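Local atomic coordinates of transcriptional regulator, MerR family (PDB entry 3GPV), a protein that probably binds DNA through a winged helix-turn-helix domain and regulates transcription. Residues B[43-46]-B[52-55]. Numbering follows the deposited sequence.
Sequences PFLQ and DRIF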
loop_
_atom_site.group_PDB
_atom_site.type_symbol
_atom_site.label_atom_id
_atom_site.label_comp_id
_atom_site.label_asym_id
_atom_site.label_seq_id
_atom_site.Cartn_x
_atom_site.Cartn_y
_atom_site.Cartn_z
ATOM N N PRO B 43 -23.628 -2.310 6.633
ATOM C CA PRO B 43 -24.940 -2.890 6.935
ATOM C C PRO B 43 -25.606 -2.161 8.094
ATOM O O PRO B 43 -26.799 -2.316 8.339
ATOM C CB PRO B 43 -24.610 -4.341 7.297
ATOM C CG PRO B 43 -23.288 -4.591 6.616
ATOM C CD PRO B 43 -22.562 -3.300 6.853
ATOM N N PHE B 44 -24.816 -1.355 8.792
ATOM C CA PHE B 44 -25.271 -0.608 9.960
ATOM C C PHE B 44 -25.809 0.789 9.678
ATOM O O PHE B 44 -26.086 1.547 10.604
ATOM C CB PHE B 44 -24.110 -0.501 10.936
ATOM C CG PHE B 44 -22.825 -0.095 10.284
ATOM C CD1 PHE B 44 -22.601 1.222 9.915
ATOM C CD2 PHE B 44 -21.850 -1.044 9.999
ATOM C CE1 PHE B 44 -21.425 1.590 9.270
ATOM C CE2 PHE B 44 -20.673 -0.687 9.355
ATOM C CZ PHE B 44 -20.459 0.629 8.991
ATOM N N LEU B 45 -25.956 1.137 8.409
ATOM C CA LEU B 45 -26.452 2.457 8.064
ATOM C C LEU B 45 -27.942 2.617 8.358
ATOM O O LEU B 45 -28.751 1.746 8.041
ATOM C CB LEU B 45 -26.152 2.746 6.596
ATOM C CG LEU B 45 -25.179 3.900 6.345
ATOM C CD1 LEU B 45 -24.099 3.942 7.424
ATOM C CD2 LEU B 45 -24.582 3.740 4.967
ATOM N N GLN B 46 -28.288 3.744 8.976
ATOM C CA GLN B 46 -29.665 4.048 9.339
ATOM C C GLN B 46 -30.413 4.800 8.245
ATOM O O GLN B 46 -29.889 5.015 7.149
ATOM C CB GLN B 46 -29.696 4.877 10.625
ATOM C CG GLN B 46 -30.396 4.196 11.781
ATOM C CD GLN B 46 -29.605 3.033 12.347
ATOM O OE1 GLN B 46 -28.515 3.219 12.890
ATOM N NE2 GLN B 46 -30.152 1.826 12.226
ATOM N N ASP B 52 -33.425 8.189 3.295
ATOM C CA ASP B 52 -32.055 8.106 2.792
ATOM C C ASP B 52 -31.202 7.348 3.804
ATOM O O ASP B 52 -31.556 7.265 4.976
ATOM C CB ASP B 52 -31.473 9.508 2.593
ATOM C CG ASP B 52 -32.336 10.376 1.697
ATOM O OD1 ASP B 52 -32.654 9.936 0.571
ATOM O OD2 ASP B 52 -32.688 11.498 2.123
ATOM N N ARG B 53 -30.088 6.788 3.352
ATOM C CA ARG B 53 -29.202 6.065 4.252
ATOM C C ARG B 53 -28.126 7.028 4.733
ATOM O O ARG B 53 -27.410 7.638 3.942
ATOM C CB ARG B 53 -28.622 4.841 3.542
ATOM C CG ARG B 53 -29.732 3.861 3.181
ATOM C CD ARG B 53 -29.273 2.669 2.363
ATOM N NE ARG B 53 -28.448 1.739 3.124
ATOM C CZ ARG B 53 -27.151 1.559 2.912
ATOM N NH1 ARG B 53 -26.535 2.250 1.961
ATOM N NH2 ARG B 53 -26.470 0.686 3.641
ATOM N N ILE B 54 -28.045 7.177 6.048
ATOM C CA ILE B 54 -27.111 8.112 6.657
ATOM C C ILE B 54 -26.251 7.494 7.747
ATOM O O ILE B 54 -26.490 6.370 8.190
ATOM C CB ILE B 54 -27.869 9.307 7.276
ATOM C CG1 ILE B 54 -28.766 8.824 8.422
ATOM C CG2 ILE B 54 -28.711 9.997 6.218
ATOM C CD1 ILE B 54 -29.909 7.920 8.005
ATOM N N PHE B 55 -25.268 8.266 8.189
ATOM C CA PHE B 55 -24.337 7.843 9.225
ATOM C C PHE B 55 -24.609 8.485 10.582
ATOM O O PHE B 55 -24.630 9.709 10.688
ATOM C CB PHE B 55 -22.898 8.212 8.832
ATOM C CG PHE B 55 -22.338 7.406 7.701
ATOM C CD1 PHE B 55 -21.452 6.358 7.948
ATOM C CD2 PHE B 55 -22.690 7.690 6.389
ATOM C CE1 PHE B 55 -20.925 5.606 6.901
ATOM C CE2 PHE B 55 -22.167 6.940 5.331
ATOM C CZ PHE B 55 -21.284 5.898 5.589
HETATM O O HOH W 1 -28.169 0.161 6.139
#
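Leu45 is met by both Arg53 and Phe55, whose shared first torsion, CG anti to the carbonyl carbon (chi1 -64° and -70°), sends guanidinium and ring to their two places around it. Leu45 CD1 lies over the centre of the Phe55 ring, 3.6 Å from the centroid, a CH-pi contact close to the ring normal. Arg53 crosses Leu45 at about a right angle; a bend at chi3 lays a face of the guanidinium on Leu45, with NH2 3.6 Å from CB. The polar end of Arg53 is held further: NH1 forms a salt bridge with Asp37, while NH2 donates a 3.1 Å hydrogen bond to a water that also approaches Leu45 O, a leg so short that its exact length is doubtful. Alongside, the backbones of Gln46 and Ile54 form an antiparallel hydrogen-bonded pair. Ile54 N gives the shorter bond, 3.0 Å to Gln46 O; Gln46 N returns a 3.3 Å bond to Ile54 O. Arg53 CA adds a CA-H...O contact of 3.2 Å to the same Gln46 O. The pairing belongs to the beta hairpin that forms the wing of the MerR-type winged helix domain, and Ile19 and Ala59 bring helices 19-25 and 57-70 against Leu45. One leucine thus bridges the buried Phe55, whose ring meets Phe42 edge-to-face, and the partly exposed Arg53, where the carboxylate of Asp37 probably offsets the charge of a guanidinium resting on hydrocarbon.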